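Hydroxyethylphosphonate dioxygenase (Streptomyces albus, PDB 6B9R) probably uses dioxygen at a mononuclear iron to cleave the carbon-carbon bond of 2-hydroxyethylphosphonate, giving hydroxymethylphosphonate. Local coordinates at residues A19-A23 with A444-L448; P83-M88 with V377-Y381; Q119-R123 with M416-G420; Q363-V369 with D394-P400. All blocks are in the same frame, centred on the assembly; numbering follows the deposited sequence.

Contacts 2, 3 and 4 form one cluster, and contact 1 lies apart from it. Contacts 3 and 4 are centred about 8 Å apart, and contacts 2 and 4 about 10 Å. All three reach the seven-stranded antiparallel sheet built mostly from the C-terminal half, which is consistent with a cupin-type barrel. Its strands 86-89, 395-398, 364-369 and 412-419 lie side by side in that order. The segments of contact 2 alternate along the chain with those of contacts 3 and 4, so early residues are woven into the late sheet. Contact 1, centred about 29 Å from contact 2, joins the two chain ends and encloses all the others in sequence.

Contact 1: A19-A23 with A444-L448; sequences ALLRA and AEDRL
Arg22 lies across Glu445 and Leu448, and the way its side chain folds sets the shape of this contact. Its CG stands opposite the backbone N (chi1 169°), which sends the chain out from helix 10-27. Bends at the next two bonds then turn the guanidinium along the backbone of 447-448. On the way, Arg22 CG passes 3.8 Å from Glu445 CG and 3.6 Å from Arg447 O. The charged ends of Arg22 and Glu445 do not pair; Arg22 is met by Asp32 and Glu445 by Arg441, and the guanidinium and carboxylate planes stand 80° apart. One face of the guanidinium is covered near its rim by the backbone N of Leu448. Arg22 NH1 also lies 3.6 Å from Leu448 CD1, and it carries the salt bridge to Asp32.

Glu445 folds back at chi2 (65°). Its OE1 accepts a bond of 3.0 Å from Asp446 N on the anti lone pair, which helps to fix the carboxylate. The salt bridge from Arg441 reaches the same oxygen. Next in the chain, Arg447 grips Asp446 side-on, with NE 2.6 Å from Asp446 OD1 and NH2 bonded to OD2.

The small residues let the backbones come close. Ala19 CB sits 3.4 Å from Glu445 O and 4.3 Å from Ala444 CB. Ala23 CB rests on Glu445 CB at 4.2 Å.

The whole contact straps the C-terminal tail, just after helix 438-443, onto helix 10-27. Asn26 of that helix also bonds to Arg447 O. Helix 46-51 packs against Arg22 through Phe46 and Val50, and Lys147 of the second subunit packs on Arg447.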
loop_
_atom_site.group_PDB
_atom_site.type_symbol
_atom_site.label_atom_id
_atom_site.label_comp_id
_atom_site.label_asym_id
_atom_site.label_seq_id
_atom_site.Cartn_x
_atom_site.Cartn_y
_atom_site.Cartn_z
ATOM N N ALA A 19 -4.244 -12.633 17.045
ATOM C CA ALA A 19 -3.614 -13.213 15.864
ATOM C C ALA A 19 -2.429 -12.376 15.397
ATOM O O ALA A 19 -1.436 -12.929 14.915
ATOM C CB ALA A 19 -4.626 -13.384 14.735
ATOM N N LEU A 20 -2.511 -11.042 15.526
ATOM C CA LEU A 20 -1.373 -10.195 15.164
ATOM C C LEU A 20 -0.184 -10.432 16.075
ATOM O O LEU A 20 0.969 -10.302 15.642
ATOM C CB LEU A 20 -1.743 -8.719 15.229
ATOM C CG LEU A 20 -2.708 -8.283 14.137
ATOM C CD1 LEU A 20 -3.083 -6.843 14.363
ATOM C CD2 LEU A 20 -2.101 -8.492 12.735
ATOM N N LEU A 21 -0.447 -10.738 17.344
ATOM C CA LEU A 21 0.650 -11.006 18.268
ATOM C C LEU A 21 1.358 -12.305 17.919
ATOM O O LEU A 21 2.595 -12.372 17.948
ATOM C CB LEU A 21 0.127 -11.047 19.696
ATOM C CG LEU A 21 1.205 -11.406 20.725
ATOM C CD1 LEU A 21 2.336 -10.394 20.657
ATOM C CD2 LEU A 21 0.593 -11.457 22.116
ATOM N N ARG A 22 0.592 -13.360 17.620
ATOM C CA ARG A 22 1.213 -14.605 17.178
ATOM C C ARG A 22 1.959 -14.399 15.865
ATOM O O ARG A 22 3.074 -14.904 15.681
ATOM C CB ARG A 22 0.157 -15.706 17.026
ATOM C CG ARG A 22 0.683 -16.965 16.314
ATOM C CD ARG A 22 1.773 -17.674 17.125
ATOM N NE ARG A 22 1.204 -18.450 18.219
ATOM C CZ ARG A 22 1.917 -19.025 19.182
ATOM N NH1 ARG A 22 3.238 -18.901 19.201
ATOM N NH2 ARG A 22 1.306 -19.722 20.134
ATOM N N ALA A 23 1.368 -13.648 14.940
ATOM C CA ALA A 23 2.041 -13.411 13.666
ATOM C C ALA A 23 3.356 -12.666 13.866
ATOM O O ALA A 23 4.354 -12.965 13.202
ATOM C CB ALA A 23 1.118 -12.635 12.719
ATOM N N ALA A 444 -6.028 -14.353 9.741
ATOM C CA ALA A 444 -5.981 -14.560 11.183
ATOM C C ALA A 444 -5.045 -15.738 11.430
ATOM O O ALA A 444 -5.448 -16.891 11.265
ATOM C CB ALA A 444 -7.373 -14.816 11.741
ATOM N N GLU A 445 -3.803 -15.433 11.789
ATOM C CA GLU A 445 -2.860 -16.491 12.106
ATOM C C GLU A 445 -3.348 -17.252 13.326
ATOM O O GLU A 445 -3.846 -16.662 14.291
ATOM C CB GLU A 445 -1.467 -15.922 12.357
ATOM C CG GLU A 445 -0.405 -16.971 12.717
ATOM C CD GLU A 445 -0.119 -17.963 11.584
ATOM O OE1 GLU A 445 -0.928 -18.889 11.355
ATOM O OE2 GLU A 445 0.934 -17.817 10.925
ATOM N N ASP A 446 -3.206 -18.574 13.274
ATOM C CA ASP A 446 -3.810 -19.445 14.268
ATOM C C ASP A 446 -2.840 -20.495 14.794
ATOM O O ASP A 446 -3.285 -21.499 15.362
ATOM C CB ASP A 446 -5.060 -20.123 13.691
ATOM C CG ASP A 446 -4.757 -21.001 12.469
ATOM O OD1 ASP A 446 -3.581 -21.119 12.062
ATOM O OD2 ASP A 446 -5.710 -21.576 11.899
ATOM N N ARG A 447 -1.535 -20.314 14.599
ATOM C CA ARG A 447 -0.620 -21.389 14.973
ATOM C C ARG A 447 0.816 -20.886 14.990
ATOM O O ARG A 447 1.174 -19.927 14.300
ATOM C CB ARG A 447 -0.737 -22.576 14.005
ATOM C CG ARG A 447 -0.214 -22.286 12.588
ATOM C CD ARG A 447 -0.713 -23.325 11.582
ATOM N NE ARG A 447 -2.158 -23.231 11.395
ATOM C CZ ARG A 447 -2.851 -23.935 10.505
ATOM N NH1 ARG A 447 -2.237 -24.794 9.702
ATOM N NH2 ARG A 447 -4.167 -23.772 10.420
ATOM N N LEU A 448 1.636 -21.575 15.777
ATOM C CA LEU A 448 3.081 -21.446 15.665
ATOM C C LEU A 448 3.526 -21.853 14.264
ATOM O O LEU A 448 2.899 -22.694 13.614
ATOM C CB LEU A 448 3.760 -22.334 16.719
ATOM C CG LEU A 448 5.273 -22.282 16.970
ATOM C CD1 LEU A 448 5.714 -20.966 17.614
ATOM C CD2 LEU A 448 5.665 -23.447 17.851
#

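Contact 2: P83-M88 with V377-Y381; sequences PQGLRM and VRWRY
Leu86 is the main bump here, and it presses into the flat side of Trp379. Its CB sits over the five-membered ring, 3.7 Å from the centroid, in a CH-pi contact. Leu86 CD1 fills the angle between the indole and Val377, 3.9 Å from Val377 CG1, while CD2 rests on the six-membered end of the indole. Met88 reaches in with an extended chain, its CE 4.0 Å from Val377 CB.

Trp379 NE1 gives a bond of 2.8 Å to Gln84 O, nearly in the ring plane, which helps to fix the rotation of the indole. Gly85 makes the second hollow: it has no side chain, and the ring of Tyr381 takes the place a CB would fill. Its left-handed backbone (phi 86°), which itself calls for glycine, sets its CA over the ring face, 4.0 Å from the centroid. Pro83 O meets the ring edge, 3.3 Å from Tyr381 CE2. The tyrosine hydroxyl bonds to Phe223 O of the second subunit.

Strand 86-89, outermost within this chain in the seven-stranded sheet, packs face to face on strand 375-381 of the three-stranded sheet, strand directions 144° apart. Strands 384-390 and 403-407 flank 375-381, and strand 395-398 lies beside 86-89.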
loop_
_atom_site.group_PDB
_atom_site.type_symbol
_atom_site.label_atom_id
_atom_site.label_comp_id
_atom_site.label_asym_id
_atom_site.label_seq_id
_atom_site.Cartn_x
_atom_site.Cartn_y
_atom_site.Cartn_z
ATOM N N PRO A 83 -20.713 -4.463 10.077
ATOM C CA PRO A 83 -20.807 -5.930 10.239
ATOM C C PRO A 83 -21.681 -6.624 9.210
ATOM O O PRO A 83 -21.485 -7.822 8.980
ATOM C CB PRO A 83 -21.388 -6.094 11.651
ATOM C CG PRO A 83 -22.131 -4.819 11.899
ATOM C CD PRO A 83 -21.282 -3.750 11.236
ATOM N N GLN A 84 -22.638 -5.925 8.594
ATOM C CA GLN A 84 -23.449 -6.502 7.524
ATOM C C GLN A 84 -22.875 -6.248 6.129
ATOM O O GLN A 84 -23.495 -6.649 5.134
ATOM C CB GLN A 84 -24.885 -5.964 7.615
ATOM C CG GLN A 84 -25.525 -6.230 8.994
ATOM C CD GLN A 84 -26.978 -5.797 9.075
ATOM O OE1 GLN A 84 -27.431 -4.947 8.312
ATOM N NE2 GLN A 84 -27.721 -6.393 10.006
ATOM N N GLY A 85 -21.710 -5.600 6.024
ATOM C CA GLY A 85 -21.070 -5.363 4.752
ATOM C C GLY A 85 -21.546 -4.105 4.052
ATOM O O GLY A 85 -20.884 -3.628 3.120
ATOM N N LEU A 86 -22.675 -3.568 4.484
ATOM C CA LEU A 86 -23.222 -2.303 4.023
ATOM C C LEU A 86 -23.850 -1.656 5.248
ATOM O O LEU A 86 -24.451 -2.347 6.074
ATOM C CB LEU A 86 -24.259 -2.510 2.900
ATOM C CG LEU A 86 -24.834 -1.294 2.152
ATOM C CD1 LEU A 86 -25.215 -1.630 0.685
ATOM C CD2 LEU A 86 -26.057 -0.716 2.880
ATOM N N ARG A 87 -23.673 -0.351 5.398
ATOM C CA ARG A 87 -24.320 0.354 6.496
ATOM C C ARG A 87 -24.867 1.682 5.995
ATOM O O ARG A 87 -24.203 2.386 5.230
ATOM C CB ARG A 87 -23.360 0.587 7.669
ATOM C CG ARG A 87 -23.970 1.403 8.799
ATOM C CD ARG A 87 -23.045 1.490 10.023
ATOM N NE ARG A 87 -21.619 1.424 9.687
ATOM C CZ ARG A 87 -20.890 2.445 9.243
ATOM N NH1 ARG A 87 -21.436 3.642 9.052
ATOM N NH2 ARG A 87 -19.603 2.265 8.982
ATOM N N MET A 88 -26.078 2.015 6.430
ATOM C CA MET A 88 -26.722 3.258 6.046
ATOM C C MET A 88 -26.581 4.278 7.162
ATOM O O MET A 88 -26.527 3.931 8.346
ATOM C CB MET A 88 -28.206 3.040 5.725
ATOM C CG MET A 88 -28.413 1.963 4.687
ATOM S SD MET A 88 -30.145 1.604 4.327
ATOM C CE MET A 88 -29.875 0.474 2.962
ATOM N N VAL A 377 -32.380 -1.112 -1.233
ATOM C CA VAL A 377 -31.097 -1.769 -1.454
ATOM C C VAL A 377 -31.201 -3.189 -0.926
ATOM O O VAL A 377 -31.721 -3.409 0.175
ATOM C CB VAL A 377 -29.940 -1.018 -0.766
ATOM C CG1 VAL A 377 -28.598 -1.621 -1.175
ATOM C CG2 VAL A 377 -29.986 0.478 -1.105
ATOM N N ARG A 378 -30.726 -4.150 -1.712
ATOM C CA ARG A 378 -30.730 -5.548 -1.304
ATOM C C ARG A 378 -29.334 -6.104 -1.529
ATOM O O ARG A 378 -28.757 -5.908 -2.601
ATOM C CB ARG A 378 -31.783 -6.342 -2.081
ATOM C CG ARG A 378 -33.180 -5.767 -1.901
ATOM C CD ARG A 378 -34.222 -6.521 -2.699
ATOM N NE ARG A 378 -35.574 -6.051 -2.410
ATOM C CZ ARG A 378 -36.130 -4.974 -2.964
ATOM N NH1 ARG A 378 -35.450 -4.240 -3.842
ATOM N NH2 ARG A 378 -37.368 -4.631 -2.640
ATOM N N TRP A 379 -28.771 -6.760 -0.524
ATOM C CA TRP A 379 -27.385 -7.157 -0.664
ATOM C C TRP A 379 -27.155 -8.460 0.079
ATOM O O TRP A 379 -27.979 -8.901 0.883
ATOM C CB TRP A 379 -26.443 -6.033 -0.190
ATOM C CG TRP A 379 -26.334 -5.811 1.291
ATOM C CD1 TRP A 379 -25.371 -6.316 2.117
ATOM C CD2 TRP A 379 -27.184 -4.995 2.116
ATOM N NE1 TRP A 379 -25.576 -5.881 3.404
ATOM C CE2 TRP A 379 -26.678 -5.070 3.434
ATOM C CE3 TRP A 379 -28.328 -4.220 1.873
ATOM C CZ2 TRP A 379 -27.269 -4.402 4.510
ATOM C CZ3 TRP A 379 -28.920 -3.552 2.942
ATOM C CH2 TRP A 379 -28.383 -3.647 4.247
ATOM N N ARG A 380 -26.019 -9.077 -0.221
ATOM C CA ARG A 380 -25.604 -10.316 0.416
ATOM C C ARG A 380 -24.214 -10.130 1.008
ATOM O O ARG A 380 -23.397 -9.368 0.488
ATOM C CB ARG A 380 -25.610 -11.482 -0.579
ATOM N N TYR A 381 -23.952 -10.840 2.102
ATOM C CA TYR A 381 -22.643 -10.789 2.745
ATOM C C TYR A 381 -22.523 -11.990 3.661
ATOM O O TYR A 381 -23.364 -12.171 4.544
ATOM C CB TYR A 381 -22.454 -9.496 3.553
ATOM C CG TYR A 381 -21.132 -9.377 4.294
ATOM C CD1 TYR A 381 -19.915 -9.609 3.650
ATOM C CD2 TYR A 381 -21.101 -8.989 5.630
ATOM C CE1 TYR A 381 -18.697 -9.479 4.330
ATOM C CE2 TYR A 381 -19.899 -8.848 6.315
ATOM C CZ TYR A 381 -18.700 -9.088 5.663
ATOM O OH TYR A 381 -17.515 -8.942 6.356
#

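Contact 3: Q119-R123 with M416-G420; sequences QASYR and MLRIG
Tyr122 and Ile419 mark the closest approach of the two backbones, with CA atoms 8.5 Å apart. Residues 416-419 run in extended strand form. Residues 119-122 are irregular, part of the connection that leads into strand 123-129. The main chains are therefore not paired, and side chains bridge the gap.

Tyr122 does most of this. Its CG is anti to the carbonyl carbon (chi1 -66°), and the ring reaches across to the strand. Ile419 comes from the opposite direction and lays its CD1 over the centre of the ring, 3.8 Å from the centroid. This is a CH-pi contact only 14° off the ring normal. Leu417 CD2 lies at the ring edge, 3.8 Å from Tyr122 CE1, so the ring is held on a face and along a rim. The hydroxyl makes a weak hydrogen bond of 2.8 Å to Leu417 O.

Strand 412-419 belongs to the seven-stranded antiparallel sheet of the mostly C-terminal, probably cupin-type, barrel. Tyr122, just before strand 123-129 of the other seven-stranded sheet, links the two.

Ser121 adds a polar link. A water lies 3.0 Å from its OG and donates to Gly420 O at 2.7 Å. The same OG touches Ile419 CD1 and is also bonded to Gly209 N. At the backbone, Arg123 NH1 bonds to Tyr122 O from above the carbonyl plane. His364 and Tyr397, of the neighbouring strands 364-369 and 395-398, also pack on Tyr122.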
loop_
_atom_site.group_PDB
_atom_site.type_symbol
_atom_site.label_atom_id
_atom_site.label_comp_id
_atom_site.label_asym_id
_atom_site.label_seq_id
_atom_site.Cartn_x
_atom_site.Cartn_y
_atom_site.Cartn_z
ATOM N N GLN A 119 -13.129 1.236 8.332
ATOM C CA GLN A 119 -12.555 0.317 7.366
ATOM C C GLN A 119 -12.150 1.005 6.067
ATOM O O GLN A 119 -11.617 0.340 5.173
ATOM C CB GLN A 119 -13.561 -0.811 7.084
ATOM C CG GLN A 119 -13.819 -1.694 8.325
ATOM C CD GLN A 119 -15.110 -2.498 8.256
ATOM O OE1 GLN A 119 -16.140 -2.055 8.757
ATOM N NE2 GLN A 119 -15.053 -3.693 7.655
ATOM N N ALA A 120 -12.389 2.310 5.937
ATOM C CA ALA A 120 -12.213 2.998 4.664
ATOM C C ALA A 120 -11.760 4.434 4.901
ATOM O O ALA A 120 -11.989 5.010 5.965
ATOM C CB ALA A 120 -13.511 2.993 3.856
ATOM N N SER A 121 -11.168 5.038 3.872
ATOM C CA SER A 121 -10.586 6.373 4.009
ATOM C C SER A 121 -11.540 7.515 3.663
ATOM O O SER A 121 -11.108 8.677 3.679
ATOM C CB SER A 121 -9.339 6.505 3.129
ATOM O OG SER A 121 -9.711 6.500 1.775
ATOM N N TYR A 122 -12.801 7.238 3.326
ATOM C CA TYR A 122 -13.714 8.328 2.992
ATOM C C TYR A 122 -13.806 9.307 4.146
ATOM O O TYR A 122 -13.892 8.905 5.313
ATOM C CB TYR A 122 -15.130 7.833 2.724
ATOM C CG TYR A 122 -15.339 6.963 1.529
ATOM C CD1 TYR A 122 -15.346 7.497 0.241
ATOM C CD2 TYR A 122 -15.609 5.611 1.689
ATOM C CE1 TYR A 122 -15.563 6.683 -0.858
ATOM C CE2 TYR A 122 -15.841 4.802 0.606
ATOM C CZ TYR A 122 -15.817 5.337 -0.665
ATOM O OH TYR A 122 -16.052 4.507 -1.739
ATOM N N ARG A 123 -13.817 10.596 3.811
ATOM C CA ARG A 123 -14.255 11.660 4.718
ATOM C C ARG A 123 -15.271 12.500 3.954
ATOM O O ARG A 123 -14.950 13.587 3.449
ATOM C CB ARG A 123 -13.079 12.497 5.219
ATOM C CG ARG A 123 -12.127 11.711 6.152
ATOM C CD ARG A 123 -12.771 11.450 7.501
ATOM N NE ARG A 123 -11.860 10.755 8.429
ATOM C CZ ARG A 123 -11.712 9.436 8.473
ATOM N NH1 ARG A 123 -12.403 8.667 7.654
ATOM N NH2 ARG A 123 -10.880 8.886 9.349
ATOM N N MET A 416 -22.682 8.045 -6.436
ATOM C CA MET A 416 -21.849 6.896 -6.089
ATOM C C MET A 416 -20.381 7.261 -6.265
ATOM O O MET A 416 -19.968 7.715 -7.341
ATOM C CB MET A 416 -22.204 5.668 -6.950
ATOM C CG MET A 416 -21.224 4.486 -6.861
ATOM S SD MET A 416 -21.635 3.163 -8.045
ATOM C CE MET A 416 -22.951 2.306 -7.198
ATOM N N LEU A 417 -19.596 7.076 -5.208
ATOM C CA LEU A 417 -18.151 7.244 -5.279
ATOM C C LEU A 417 -17.514 5.937 -4.834
ATOM O O LEU A 417 -17.761 5.489 -3.716
ATOM C CB LEU A 417 -17.659 8.386 -4.386
ATOM C CG LEU A 417 -16.127 8.526 -4.457
ATOM C CD1 LEU A 417 -15.650 8.930 -5.863
ATOM C CD2 LEU A 417 -15.602 9.506 -3.430
ATOM N N ARG A 418 -16.705 5.345 -5.707
ATOM C CA ARG A 418 -16.011 4.092 -5.463
ATOM C C ARG A 418 -14.521 4.386 -5.462
ATOM O O ARG A 418 -14.031 5.090 -6.350
ATOM C CB ARG A 418 -16.347 3.062 -6.544
ATOM C CG ARG A 418 -17.784 3.130 -7.024
ATOM C CD ARG A 418 -17.982 2.232 -8.231
ATOM N NE ARG A 418 -18.894 1.137 -7.935
ATOM C CZ ARG A 418 -18.934 0.002 -8.627
ATOM N NH1 ARG A 418 -18.090 -0.196 -9.637
ATOM N NH2 ARG A 418 -19.813 -0.936 -8.301
ATOM N N ILE A 419 -13.802 3.871 -4.464
ATOM C CA ILE A 419 -12.375 4.150 -4.330
ATOM C C ILE A 419 -11.643 2.853 -4.018
ATOM O O ILE A 419 -12.205 1.925 -3.426
ATOM C CB ILE A 419 -12.079 5.204 -3.236
ATOM C CG1 ILE A 419 -12.515 4.694 -1.860
ATOM C CG2 ILE A 419 -12.795 6.526 -3.543
ATOM C CD1 ILE A 419 -12.053 5.575 -0.702
ATOM N N GLY A 420 -10.379 2.794 -4.420
ATOM C CA GLY A 420 -9.550 1.664 -4.040
ATOM C C GLY A 420 -9.222 1.714 -2.561
ATOM O O GLY A 420 -9.034 2.784 -1.979
HETATM O O HOH W 1 -8.521 4.267 0.199
#

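Contact 4: Q363-V369 with D394-P400; sequences QHQYLYV and DSAYVIP
His364 meets Tyr397 edge to edge: ND1 and the hydroxyl OH share a hydrogen bond of 2.7 Å. The two rings lie rim to rim, with planes 27° apart. Pro400 covers one face of the imidazole, its CD 3.9 Å from the ring centroid. The CG of His364 is anti to the carbonyl carbon (chi1 -62°), which swings the imidazole toward Tyr397 and Pro400. Its NE2 is bonded to Glu219 of the second subunit.

Next along the strands, Gln365 faces Val398, with CB atoms 3.9 Å apart. Leu367 faces Ala396, with CB atoms 4.4 Å apart. Both are hydrogen-bonded pairs, and Tyr366-Tyr397 and Tyr368-Ser395 are the non-hydrogen-bonded pairs between and beyond them.

This is an antiparallel pairing of strands 364-369 and 395-398, their N-to-C directions 167° apart, inside the probable cupin barrel sheet. Strands 375-381 and 384-390 lie between them in sequence, so it is not a simple hairpin. Five backbone bonds run along it, ending with Val369 N to Asp394 O at 3.1 Å.

The face with Gln365, Leu367, Ala396 and Val398 meets Leu86 and Met416. The face with Tyr366 and Tyr368 packs on Leu204 of the other large sheet. Further out, Gln365 OE1 bonds to Arg418 NE, and Gln365 NE2 donates to a water at 2.9 Å. Tyr366 OH bonds to Thr114. Asp394 OD2 accepts from Glu391 N and forms a salt bridge with Arg90.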
loop_
_atom_site.group_PDB
_atom_site.type_symbol
_atom_site.label_atom_id
_atom_site.label_comp_id
_atom_site.label_asym_id
_atom_site.label_seq_id
_atom_site.Cartn_x
_atom_site.Cartn_y
_atom_site.Cartn_z
ATOM N N GLN A 363 -13.558 -2.195 -5.103
ATOM C CA GLN A 363 -13.567 -0.861 -4.524
ATOM C C GLN A 363 -14.487 -0.796 -3.315
ATOM O O GLN A 363 -15.490 -1.506 -3.245
ATOM C CB GLN A 363 -14.050 0.165 -5.558
ATOM C CG GLN A 363 -13.177 0.271 -6.788
ATOM C CD GLN A 363 -13.973 0.761 -7.969
ATOM O OE1 GLN A 363 -14.951 0.127 -8.380
ATOM N NE2 GLN A 363 -13.586 1.907 -8.501
ATOM N N HIS A 364 -14.133 0.070 -2.359
ATOM C CA HIS A 364 -15.121 0.586 -1.411
ATOM C C HIS A 364 -16.170 1.381 -2.177
ATOM O O HIS A 364 -15.871 1.983 -3.204
ATOM C CB HIS A 364 -14.464 1.518 -0.390
ATOM C CG HIS A 364 -13.421 0.864 0.465
ATOM N ND1 HIS A 364 -13.722 0.226 1.647
ATOM C CD2 HIS A 364 -12.079 0.769 0.317
ATOM C CE1 HIS A 364 -12.612 -0.238 2.191
ATOM N NE2 HIS A 364 -11.601 0.074 1.401
ATOM N N GLN A 365 -17.392 1.448 -1.653
ATOM C CA GLN A 365 -18.404 2.295 -2.284
ATOM C C GLN A 365 -19.099 3.183 -1.263
ATOM O O GLN A 365 -19.359 2.765 -0.132
ATOM C CB GLN A 365 -19.452 1.464 -3.037
ATOM C CG GLN A 365 -18.815 0.559 -4.073
ATOM C CD GLN A 365 -19.831 -0.161 -4.913
ATOM O OE1 GLN A 365 -20.558 0.461 -5.697
ATOM N NE2 GLN A 365 -19.892 -1.483 -4.761
ATOM N N TYR A 366 -19.425 4.399 -1.699
ATOM C CA TYR A 366 -20.193 5.367 -0.931
ATOM C C TYR A 366 -21.399 5.773 -1.773
ATOM O O TYR A 366 -21.255 6.056 -2.964
ATOM C CB TYR A 366 -19.316 6.585 -0.578
ATOM C CG TYR A 366 -20.081 7.807 -0.120
ATOM C CD1 TYR A 366 -20.577 8.727 -1.044
ATOM C CD2 TYR A 366 -20.297 8.052 1.232
ATOM C CE1 TYR A 366 -21.281 9.836 -0.637
ATOM C CE2 TYR A 366 -21.003 9.159 1.655
ATOM C CZ TYR A 366 -21.495 10.057 0.706
ATOM O OH TYR A 366 -22.194 11.180 1.096
ATOM N N LEU A 367 -22.577 5.808 -1.160
ATOM C CA LEU A 367 -23.802 6.168 -1.853
ATOM C C LEU A 367 -24.459 7.329 -1.127
ATOM O O LEU A 367 -24.395 7.420 0.099
ATOM C CB LEU A 367 -24.780 4.987 -1.911
ATOM C CG LEU A 367 -24.272 3.637 -2.421
ATOM C CD1 LEU A 367 -25.403 2.611 -2.355
ATOM C CD2 LEU A 367 -23.742 3.761 -3.846
ATOM N N TYR A 368 -25.091 8.224 -1.888
ATOM C CA TYR A 368 -25.829 9.336 -1.302
ATOM C C TYR A 368 -27.055 9.582 -2.170
ATOM O O TYR A 368 -26.918 9.718 -3.386
ATOM C CB TYR A 368 -24.960 10.602 -1.212
ATOM C CG TYR A 368 -25.705 11.800 -0.658
ATOM C CD1 TYR A 368 -25.744 12.047 0.705
ATOM C CD2 TYR A 368 -26.390 12.682 -1.505
ATOM C CE1 TYR A 368 -26.455 13.133 1.221
ATOM C CE2 TYR A 368 -27.081 13.761 -1.004
ATOM C CZ TYR A 368 -27.106 13.987 0.362
ATOM O OH TYR A 368 -27.814 15.076 0.844
ATOM N N VAL A 369 -28.241 9.622 -1.569
ATOM C CA VAL A 369 -29.478 9.695 -2.349
ATOM C C VAL A 369 -29.777 11.157 -2.658
ATOM O O VAL A 369 -30.143 11.927 -1.768
ATOM C CB VAL A 369 -30.660 9.032 -1.634
ATOM C CG1 VAL A 369 -31.944 9.269 -2.439
ATOM C CG2 VAL A 369 -30.404 7.550 -1.474
ATOM N N ASP A 394 -30.179 10.297 2.777
ATOM C CA ASP A 394 -29.483 9.199 3.440
ATOM C C ASP A 394 -28.237 8.813 2.640
ATOM O O ASP A 394 -28.124 9.087 1.442
ATOM C CB ASP A 394 -30.390 7.965 3.570
ATOM C CG ASP A 394 -31.475 8.108 4.630
ATOM O OD1 ASP A 394 -31.522 9.132 5.339
ATOM O OD2 ASP A 394 -32.289 7.165 4.748
ATOM N N SER A 395 -27.288 8.160 3.311
ATOM C CA SER A 395 -26.082 7.714 2.630
ATOM C C SER A 395 -25.753 6.294 3.080
ATOM O O SER A 395 -26.343 5.764 4.028
ATOM C CB SER A 395 -24.905 8.674 2.891
ATOM O OG SER A 395 -24.780 8.953 4.286
ATOM N N ALA A 396 -24.817 5.661 2.378
ATOM C CA ALA A 396 -24.419 4.315 2.765
ATOM C C ALA A 396 -22.949 4.100 2.445
ATOM O O ALA A 396 -22.387 4.723 1.540
ATOM C CB ALA A 396 -25.266 3.241 2.070
ATOM N N TYR A 397 -22.338 3.207 3.213
ATOM C CA TYR A 397 -20.982 2.745 2.985
ATOM C C TYR A 397 -21.024 1.250 2.695
ATOM O O TYR A 397 -21.759 0.513 3.360
ATOM C CB TYR A 397 -20.091 3.021 4.200
ATOM C CG TYR A 397 -18.833 2.225 4.103
ATOM C CD1 TYR A 397 -17.872 2.536 3.147
ATOM C CD2 TYR A 397 -18.623 1.129 4.927
ATOM C CE1 TYR A 397 -16.724 1.791 3.028
ATOM C CE2 TYR A 397 -17.470 0.374 4.819
ATOM C CZ TYR A 397 -16.525 0.712 3.873
ATOM O OH TYR A 397 -15.385 -0.048 3.754
ATOM N N VAL A 398 -20.248 0.806 1.696
ATOM C CA VAL A 398 -20.206 -0.588 1.261
ATOM C C VAL A 398 -18.754 -1.045 1.192
ATOM O O VAL A 398 -17.924 -0.375 0.568
ATOM C CB VAL A 398 -20.873 -0.782 -0.117
ATOM C CG1 VAL A 398 -21.180 -2.264 -0.361
ATOM C CG2 VAL A 398 -22.145 0.095 -0.265
ATOM N N ILE A 399 -18.445 -2.181 1.824
ATOM C CA ILE A 399 -17.090 -2.736 1.764
ATOM C C ILE A 399 -16.869 -3.365 0.394
ATOM O O ILE A 399 -17.844 -3.666 -0.320
ATOM C CB ILE A 399 -16.831 -3.772 2.880
ATOM C CG1 ILE A 399 -17.617 -5.072 2.636
ATOM C CG2 ILE A 399 -17.088 -3.155 4.250
ATOM C CD1 ILE A 399 -17.233 -6.231 3.627
ATOM N N PRO A 400 -15.612 -3.582 -0.009
ATOM C CA PRO A 400 -15.354 -4.305 -1.262
ATOM C C PRO A 400 -16.037 -5.668 -1.280
ATOM O O PRO A 400 -16.204 -6.317 -0.247
ATOM C CB PRO A 400 -13.827 -4.463 -1.272
ATOM C CG PRO A 400 -13.320 -3.341 -0.421
ATOM C CD PRO A 400 -14.369 -3.143 0.652
HETATM O O HOH W 2 -18.003 -2.600 -2.863
#